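Local atomic coordinates of elongation factor G (Thermus thermophilus, PDB entry 2DY1), a protein that binds GTP with a magnesium ion and, as a member of the elongation factor G family, probably acts as a GTPase in the elongation stage of translation. Residues Y508-K522 against S547-K561. Residues are numbered along the deposited sequence; the frame is centred on the assembly and turned at random.
Sequences YQEAIEEGIKEAAKK and SSDLAFQIAASLAFK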
ATOM      1  N   TYR A 508      20.333 -42.778  16.473  1.00 23.95           N
ATOM      2  CA  TYR A 508      21.225 -41.634  16.321  1.00 23.01           C
ATOM      3  C   TYR A 508      21.075 -40.948  14.967  1.00 19.09           C
ATOM      4  O   TYR A 508      21.762 -39.966  14.694  1.00 22.99           O
ATOM      5  CB  TYR A 508      22.688 -42.037  16.517  1.00 20.29           C
ATOM      6  CG  TYR A 508      23.037 -42.358  17.949  1.00 25.13           C
ATOM      7  CD1 TYR A 508      22.705 -41.476  18.980  1.00 26.01           C
ATOM      8  CD2 TYR A 508      23.707 -43.531  18.275  1.00 23.04           C
ATOM      9  CE1 TYR A 508      23.037 -41.760  20.307  1.00 31.83           C
ATOM     10  CE2 TYR A 508      24.041 -43.830  19.595  1.00 26.49           C
ATOM     11  CZ  TYR A 508      23.705 -42.940  20.607  1.00 31.92           C
ATOM     12  OH  TYR A 508      24.043 -43.227  21.912  1.00 32.28           O
ATOM     13  N   GLN A 509      20.172 -41.447  14.124  1.00 21.06           N
ATOM     14  CA  GLN A 509      19.997 -40.846  12.805  1.00 20.80           C
ATOM     15  C   GLN A 509      19.588 -39.377  12.892  1.00 22.16           C
ATOM     16  O   GLN A 509      20.113 -38.537  12.171  1.00 21.26           O
ATOM     17  CB  GLN A 509      18.958 -41.614  11.972  1.00 27.18           C
ATOM     18  CG  GLN A 509      18.872 -41.119  10.531  1.00 31.52           C
ATOM     19  CD  GLN A 509      17.813 -41.827   9.693  1.00 30.34           C
ATOM     20  OE1 GLN A 509      17.547 -43.017   9.876  1.00 32.04           O
ATOM     21  NE2 GLN A 509      17.221 -41.095   8.749  1.00 35.80           N
ATOM     22  N   GLU A 510      18.650 -39.063  13.777  1.00 24.46           N
ATOM     23  CA  GLU A 510      18.201 -37.678  13.921  1.00 25.91           C
ATOM     24  C   GLU A 510      19.349 -36.752  14.351  1.00 25.03           C
ATOM     25  O   GLU A 510      19.503 -35.650  13.822  1.00 24.88           O
ATOM     26  CB  GLU A 510      17.057 -37.608  14.939  1.00 33.24           C
ATOM     27  CG  GLU A 510      16.446 -36.225  15.106  1.00 50.69           C
ATOM     28  CD  GLU A 510      15.580 -36.113  16.351  1.00 59.62           C
ATOM     29  OE1 GLU A 510      14.850 -35.107  16.479  1.00 65.34           O
ATOM     30  OE2 GLU A 510      15.635 -37.026  17.203  1.00 63.61           O
ATOM     31  N   ALA A 511      20.155 -37.193  15.317  1.00 24.47           N
ATOM     32  CA  ALA A 511      21.275 -36.378  15.786  1.00 23.69           C
ATOM     33  C   ALA A 511      22.317 -36.164  14.702  1.00 23.26           C
ATOM     34  O   ALA A 511      22.921 -35.099  14.606  1.00 23.47           O
ATOM     35  CB  ALA A 511      21.932 -37.023  17.002  1.00 24.29           C
ATOM     36  N   ILE A 512      22.549 -37.195  13.896  1.00 17.35           N
ATOM     37  CA  ILE A 512      23.528 -37.091  12.837  1.00 17.42           C
ATOM     38  C   ILE A 512      23.033 -36.092  11.801  1.00 16.89           C
ATOM     39  O   ILE A 512      23.782 -35.203  11.397  1.00 19.44           O
ATOM     40  CB  ILE A 512      23.803 -38.493  12.231  1.00 17.23           C
ATOM     41  CG1 ILE A 512      24.573 -39.328  13.277  1.00 19.89           C
ATOM     42  CG2 ILE A 512      24.615 -38.396  10.928  1.00 17.66           C
ATOM     43  CD1 ILE A 512      24.687 -40.817  12.966  1.00 18.27           C
ATOM     44  N   GLU A 513      21.782 -36.214  11.377  1.00 18.12           N
ATOM     45  CA  GLU A 513      21.270 -35.255  10.403  1.00 18.74           C
ATOM     46  C   GLU A 513      21.324 -33.840  10.975  1.00 18.06           C
ATOM     47  O   GLU A 513      21.651 -32.892  10.264  1.00 19.91           O
ATOM     48  CB  GLU A 513      19.833 -35.584   9.975  1.00 23.56           C
ATOM     49  CG  GLU A 513      19.345 -34.626   8.889  1.00 22.98           C
ATOM     50  CD  GLU A 513      18.100 -35.092   8.149  1.00 25.36           C
ATOM     51  OE1 GLU A 513      17.398 -36.003   8.638  1.00 25.62           O
ATOM     52  OE2 GLU A 513      17.820 -34.522   7.071  1.00 25.52           O
ATOM     53  N   GLU A 514      21.007 -33.695  12.258  1.00 19.71           N
ATOM     54  CA  GLU A 514      21.056 -32.375  12.903  1.00 23.01           C
ATOM     55  C   GLU A 514      22.442 -31.757  12.785  1.00 21.12           C
ATOM     56  O   GLU A 514      22.583 -30.581  12.467  1.00 22.02           O
ATOM     57  CB  GLU A 514      20.711 -32.483  14.392  1.00 25.35           C
ATOM     58  CG  GLU A 514      19.243 -32.594  14.734  1.00 42.52           C
ATOM     59  CD  GLU A 514      19.027 -32.711  16.240  1.00 53.54           C
ATOM     60  OE1 GLU A 514      19.661 -31.934  16.995  1.00 49.44           O
ATOM     61  OE2 GLU A 514      18.228 -33.574  16.666  1.00 59.08           O
ATOM     62  N   GLY A 515      23.471 -32.556  13.072  1.00 19.41           N
ATOM     63  CA  GLY A 515      24.839 -32.075  12.994  1.00 19.65           C
ATOM     64  C   GLY A 515      25.253 -31.647  11.599  1.00 18.60           C
ATOM     65  O   GLY A 515      26.014 -30.701  11.420  1.00 21.93           O
ATOM     66  N   ILE A 516      24.777 -32.369  10.593  1.00 17.62           N
ATOM     67  CA  ILE A 516      25.093 -32.008   9.219  1.00 16.84           C
ATOM     68  C   ILE A 516      24.385 -30.706   8.881  1.00 17.29           C
ATOM     69  O   ILE A 516      24.987 -29.803   8.301  1.00 19.91           O
ATOM     70  CB  ILE A 516      24.648 -33.124   8.220  1.00 19.97           C
ATOM     71  CG1 ILE A 516      25.655 -34.281   8.281  1.00 21.18           C
ATOM     72  CG2 ILE A 516      24.564 -32.561   6.805  1.00 19.93           C
ATOM     73  CD1 ILE A 516      25.023 -35.655   8.094  1.00 23.84           C
ATOM     74  N   LYS A 517      23.109 -30.605   9.244  1.00 18.54           N
ATOM     75  CA  LYS A 517      22.371 -29.384   8.950  1.00 21.07           C
ATOM     76  C   LYS A 517      23.002 -28.179   9.652  1.00 24.66           C
ATOM     77  O   LYS A 517      23.106 -27.097   9.075  1.00 21.57           O
ATOM     78  CB  LYS A 517      20.902 -29.531   9.342  1.00 18.53           C
ATOM     79  CG  LYS A 517      20.088 -30.412   8.391  1.00 25.94           C
ATOM     80  CD  LYS A 517      18.646 -30.514   8.879  1.00 35.06           C
ATOM     81  CE  LYS A 517      17.757 -31.232   7.883  1.00 45.64           C
ATOM     82  NZ  LYS A 517      16.349 -31.319   8.372  1.00 52.42           N
ATOM     83  N   GLU A 518      23.454 -28.372  10.886  1.00 25.02           N
ATOM     84  CA  GLU A 518      24.072 -27.278  11.628  1.00 28.66           C
ATOM     85  C   GLU A 518      25.375 -26.805  10.990  1.00 26.81           C
ATOM     86  O   GLU A 518      25.611 -25.601  10.870  1.00 29.66           O
ATOM     87  CB  GLU A 518      24.274 -27.696  13.092  1.00 31.58           C
ATOM     88  CG  GLU A 518      22.935 -27.984  13.787  1.00 34.79           C
ATOM     89  CD  GLU A 518      23.067 -28.617  15.169  1.00 46.92           C
ATOM     90  OE1 GLU A 518      24.143 -29.166  15.487  1.00 48.46           O
ATOM     91  OE2 GLU A 518      22.077 -28.577  15.931  1.00 43.61           O
ATOM     92  N   ALA A 519      26.213 -27.738  10.544  1.00 23.21           N
ATOM     93  CA  ALA A 519      27.472 -27.366   9.924  1.00 21.75           C
ATOM     94  C   ALA A 519      27.219 -26.744   8.560  1.00 26.83           C
ATOM     95  O   ALA A 519      28.011 -25.929   8.080  1.00 29.88           O
ATOM     96  CB  ALA A 519      28.378 -28.595   9.775  1.00 23.77           C
ATOM     97  N   ALA A 520      26.108 -27.120   7.934  1.00 23.54           N
ATOM     98  CA  ALA A 520      25.802 -26.589   6.617  1.00 20.78           C
ATOM     99  C   ALA A 520      25.404 -25.116   6.680  1.00 23.76           C
ATOM    100  O   ALA A 520      25.385 -24.438   5.656  1.00 24.54           O
ATOM    101  CB  ALA A 520      24.697 -27.419   5.952  1.00 20.22           C
ATOM    102  N   LYS A 521      25.110 -24.620   7.877  1.00 23.07           N
ATOM    103  CA  LYS A 521      24.729 -23.216   8.037  1.00 25.45           C
ATOM    104  C   LYS A 521      25.900 -22.296   7.712  1.00 29.33           C
ATOM    105  O   LYS A 521      25.708 -21.138   7.319  1.00 25.42           O
ATOM    106  CB  LYS A 521      24.253 -22.950   9.466  1.00 32.05           C
ATOM    107  CG  LYS A 521      22.898 -23.553   9.796  1.00 36.91           C
ATOM    108  CD  LYS A 521      22.576 -23.399  11.278  1.00 53.45           C
ATOM    109  CE  LYS A 521      21.195 -23.955  11.608  1.00 57.14           C
ATOM    110  NZ  LYS A 521      20.912 -23.915  13.074  1.00 63.02           N
ATOM    111  N   LYS A 522      27.116 -22.811   7.871  1.00 28.20           N
ATOM    112  CA  LYS A 522      28.314 -22.034   7.592  1.00 27.90           C
ATOM    113  C   LYS A 522      29.306 -22.783   6.704  1.00 28.19           C
ATOM    114  O   LYS A 522      30.135 -23.547   7.194  1.00 32.01           O
ATOM    115  CB  LYS A 522      28.988 -21.638   8.904  1.00 35.58           C
ATOM    116  CG  LYS A 522      28.188 -20.631   9.715  1.00 44.82           C
ATOM    117  CD  LYS A 522      28.933 -20.215  10.976  1.00 53.51           C
ATOM    118  CE  LYS A 522      28.175 -19.127  11.730  1.00 57.71           C
ATOM    119  NZ  LYS A 522      28.871 -18.728  12.988  1.00 63.85           N
ATOM    120  N   SER A 547      28.667 -43.238  23.790  1.00 29.59           N
ATOM    121  CA  SER A 547      27.976 -42.587  22.683  1.00 24.86           C
ATOM    122  C   SER A 547      26.736 -41.800  23.102  1.00 30.56           C
ATOM    123  O   SER A 547      26.010 -42.195  24.015  1.00 30.18           O
ATOM    124  CB  SER A 547      27.624 -43.616  21.599  1.00 26.86           C
ATOM    125  OG  SER A 547      28.759 -43.836  20.789  1.00 23.39           O
ATOM    126  N   SER A 548      26.488 -40.688  22.416  1.00 26.61           N
ATOM    127  CA  SER A 548      25.343 -39.829  22.729  1.00 29.42           C
ATOM    128  C   SER A 548      24.938 -39.023  21.504  1.00 26.83           C
ATOM    129  O   SER A 548      25.613 -39.074  20.478  1.00 28.64           O
ATOM    130  CB  SER A 548      25.717 -38.847  23.838  1.00 20.85           C
ATOM    131  OG  SER A 548      26.683 -37.918  23.371  1.00 28.26           O
ATOM    132  N   ASP A 549      23.855 -38.263  21.617  1.00 29.30           N
ATOM    133  CA  ASP A 549      23.418 -37.428  20.505  1.00 22.73           C
ATOM    134  C   ASP A 549      24.440 -36.320  20.271  1.00 29.10           C
ATOM    135  O   ASP A 549      24.771 -36.004  19.130  1.00 28.47           O
ATOM    136  CB  ASP A 549      22.047 -36.816  20.784  1.00 31.46           C
ATOM    137  CG  ASP A 549      20.945 -37.856  20.809  1.00 32.57           C
ATOM    138  OD1 ASP A 549      21.040 -38.849  20.055  1.00 36.04           O
ATOM    139  OD2 ASP A 549      19.975 -37.675  21.567  1.00 35.50           O
ATOM    140  N   LEU A 550      24.953 -35.737  21.352  1.00 24.22           N
ATOM    141  CA  LEU A 550      25.939 -34.668  21.221  1.00 21.90           C
ATOM    142  C   LEU A 550      27.196 -35.157  20.517  1.00 22.25           C
ATOM    143  O   LEU A 550      27.715 -34.477  19.628  1.00 26.85           O
ATOM    144  CB  LEU A 550      26.312 -34.099  22.606  1.00 23.38           C
ATOM    145  CG  LEU A 550      27.510 -33.137  22.627  1.00 26.83           C
ATOM    146  CD1 LEU A 550      27.163 -31.857  21.876  1.00 23.41           C
ATOM    147  CD2 LEU A 550      27.898 -32.820  24.079  1.00 29.72           C
ATOM    148  N   ALA A 551      27.696 -36.326  20.922  1.00 23.15           N
ATOM    149  CA  ALA A 551      28.898 -36.889  20.314  1.00 22.14           C
ATOM    150  C   ALA A 551      28.656 -37.122  18.829  1.00 13.52           C
ATOM    151  O   ALA A 551      29.547 -36.869  18.005  1.00 20.66           O
ATOM    152  CB  ALA A 551      29.257 -38.199  20.990  1.00 28.19           C
ATOM    153  N   PHE A 552      27.464 -37.587  18.491  1.00 21.32           N
ATOM    154  CA  PHE A 552      27.165 -37.826  17.081  1.00 19.77           C
ATOM    155  C   PHE A 552      26.885 -36.534  16.305  1.00 21.36           C
ATOM    156  O   PHE A 552      27.203 -36.459  15.125  1.00 23.47           O
ATOM    157  CB  PHE A 552      26.020 -38.842  16.918  1.00 18.04           C
ATOM    158  CG  PHE A 552      26.502 -40.271  16.836  1.00 18.16           C
ATOM    159  CD1 PHE A 552      26.354 -41.141  17.915  1.00 20.51           C
ATOM    160  CD2 PHE A 552      27.203 -40.709  15.710  1.00 19.74           C
ATOM    161  CE1 PHE A 552      26.904 -42.429  17.873  1.00 23.72           C
ATOM    162  CE2 PHE A 552      27.760 -41.987  15.658  1.00 19.51           C
ATOM    163  CZ  PHE A 552      27.607 -42.852  16.746  1.00 21.25           C
ATOM    164  N   GLN A 553      26.325 -35.512  16.957  1.00 27.70           N
ATOM    165  CA  GLN A 553      26.076 -34.239  16.272  1.00 20.05           C
ATOM    166  C   GLN A 553      27.427 -33.640  15.929  1.00 22.86           C
ATOM    167  O   GLN A 553      27.629 -33.127  14.831  1.00 23.78           O
ATOM    168  CB  GLN A 553      25.320 -33.249  17.172  1.00 27.90           C
ATOM    169  CG  GLN A 553      23.941 -33.692  17.611  1.00 31.10           C
ATOM    170  CD  GLN A 553      23.205 -32.615  18.411  1.00 46.85           C
ATOM    171  OE1 GLN A 553      22.346 -32.924  19.240  1.00 49.84           O
ATOM    172  NE2 GLN A 553      23.528 -31.350  18.151  1.00 44.45           N
ATOM    173  N   ILE A 554      28.361 -33.695  16.883  1.00 21.77           N
ATOM    174  CA  ILE A 554      29.689 -33.153  16.645  1.00 23.05           C
ATOM    175  C   ILE A 554      30.436 -33.948  15.579  1.00 19.09           C
ATOM    176  O   ILE A 554      31.044 -33.373  14.678  1.00 24.46           O
ATOM    177  CB  ILE A 554      30.546 -33.144  17.946  1.00 23.58           C
ATOM    178  CG1 ILE A 554      29.862 -32.295  19.019  1.00 30.23           C
ATOM    179  CG2 ILE A 554      31.940 -32.618  17.635  1.00 28.14           C
ATOM    180  CD1 ILE A 554      30.587 -32.307  20.355  1.00 26.00           C
ATOM    181  N   ALA A 555      30.420 -35.275  15.695  1.00 21.34           N
ATOM    182  CA  ALA A 555      31.110 -36.107  14.719  1.00 22.74           C
ATOM    183  C   ALA A 555      30.563 -35.820  13.318  1.00 14.22           C
ATOM    184  O   ALA A 555      31.321 -35.721  12.353  1.00 20.95           O
ATOM    185  CB  ALA A 555      30.934 -37.581  15.076  1.00 23.84           C
ATOM    186  N   ALA A 556      29.244 -35.669  13.223  1.00 21.96           N
ATOM    187  CA  ALA A 556      28.600 -35.392  11.940  1.00 23.31           C
ATOM    188  C   ALA A 556      29.021 -34.016  11.405  1.00 18.24           C
ATOM    189  O   ALA A 556      29.319 -33.864  10.216  1.00 19.60           O
ATOM    190  CB  ALA A 556      27.072 -35.482  12.094  1.00 21.56           C
ATOM    191  N   SER A 557      29.085 -33.026  12.296  1.00 23.88           N
ATOM    192  CA  SER A 557      29.498 -31.675  11.900  1.00 23.14           C
ATOM    193  C   SER A 557      30.943 -31.683  11.420  1.00 18.93           C
ATOM    194  O   SER A 557      31.272 -31.090  10.386  1.00 25.29           O
ATOM    195  CB  SER A 557      29.329 -30.706  13.079  1.00 27.79           C
ATOM    196  OG  SER A 557      29.847 -29.427  12.747  1.00 35.77           O
ATOM    197  N   LEU A 558      31.814 -32.368  12.166  1.00 21.13           N
ATOM    198  CA  LEU A 558      33.221 -32.478  11.796  1.00 20.78           C
ATOM    199  C   LEU A 558      33.345 -33.141  10.445  1.00 17.26           C
ATOM    200  O   LEU A 558      34.153 -32.728   9.608  1.00 23.67           O
ATOM    201  CB  LEU A 558      33.984 -33.294  12.846  1.00 24.84           C
ATOM    202  CG  LEU A 558      34.217 -32.636  14.210  1.00 34.77           C
ATOM    203  CD1 LEU A 558      34.961 -33.603  15.129  1.00 24.27           C
ATOM    204  CD2 LEU A 558      35.026 -31.354  14.025  1.00 32.22           C
ATOM    205  N   ALA A 559      32.532 -34.176  10.224  1.00 21.87           N
ATOM    206  CA  ALA A 559      32.555 -34.879   8.954  1.00 22.68           C
ATOM    207  C   ALA A 559      32.129 -33.927   7.842  1.00 16.97           C
ATOM    208  O   ALA A 559      32.760 -33.878   6.792  1.00 20.04           O
ATOM    209  CB  ALA A 559      31.629 -36.111   9.006  1.00 17.81           C
ATOM    210  N   PHE A 560      31.067 -33.159   8.070  1.00 17.45           N
ATOM    211  CA  PHE A 560      30.621 -32.232   7.039  1.00 21.46           C
ATOM    212  C   PHE A 560      31.707 -31.213   6.665  1.00 18.11           C
ATOM    213  O   PHE A 560      31.996 -30.997   5.486  1.00 19.98           O
ATOM    214  CB  PHE A 560      29.345 -31.503   7.477  1.00 19.94           C
ATOM    215  CG  PHE A 560      28.783 -30.608   6.411  1.00 21.87           C
ATOM    216  CD1 PHE A 560      29.223 -29.290   6.288  1.00 22.93           C
ATOM    217  CD2 PHE A 560      27.877 -31.104   5.478  1.00 20.50           C
ATOM    218  CE1 PHE A 560      28.769 -28.471   5.238  1.00 21.57           C
ATOM    219  CE2 PHE A 560      27.419 -30.296   4.421  1.00 21.41           C
ATOM    220  CZ  PHE A 560      27.870 -28.982   4.307  1.00 22.70           C
ATOM    221  N   LYS A 561      32.316 -30.591   7.668  1.00 23.08           N
ATOM    222  CA  LYS A 561      33.361 -29.601   7.401  1.00 24.10           C
ATOM    223  C   LYS A 561      34.531 -30.179   6.607  1.00 27.03           C
ATOM    224  O   LYS A 561      34.995 -29.579   5.634  1.00 25.31           O
ATOM    225  CB  LYS A 561      33.882 -29.023   8.716  1.00 27.37           C
ATOM    226  CG  LYS A 561      32.819 -28.396   9.600  1.00 30.48           C
ATOM    227  CD  LYS A 561      32.203 -27.154   8.969  1.00 36.38           C
ATOM    228  CE  LYS A 561      31.278 -26.443   9.957  1.00 39.03           C
ATOM    229  NZ  LYS A 561      30.667 -25.207   9.388  1.00 41.40           N
TER
HETATM  230  O   HOH W   1      19.282 -38.929  17.349  1.00 31.32           O
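With CG beside its backbone N (chi1 -72°), Tyr508 turns a ring face to the edge atoms CD1 and CE1 of Phe552, and Phe552 CE1 comes to 3.4 Å from Tyr508 CD2. Asp549 OD1 lies in the plane of the tyrosine ring at its edge, 3.3 Å from Tyr508 CD1. A water bridges that carboxylate oxygen to Ala511 N in the first turn of helix 509-520. An alanine in place of Tyr508 would probably leave Phe552 CD1 and CE1 without the ring they pack on and open a gap beside Ser547 and Asp549.

Mid-contact, helices 509-520 and 549-561 cross at -43° with axes only 7.1 Å apart. Gly515 permits this: its CA makes a C-H...O contact with Gln553 O at 3.5 Å, where any CB would clash. Gln553 fits as a knob among Ala511, Glu514, Gly515 and Glu518. Ala556 CB packs on Ile512 O, and Phe560 lies against Ile516, Ala519 and Ala520. At the far end Lys561, bent at chi2 (-66°), places NZ in the carbonyl plane of Ala519 and on a lone pair, with Lys561 NZ 3.0 Å from Ala519 O. The same NZ makes a weak bond to Lys522 O.

Ile512, Ile516, Phe552 and Phe560 also reach the sheet of domain IV, so the pair forms its helical layer: glycine and alanine let the backbones come close, aromatic rings and isoleucines fill the flanks, and a lysine ties the carbonyls of Ala519 and Lys522 to the second helix.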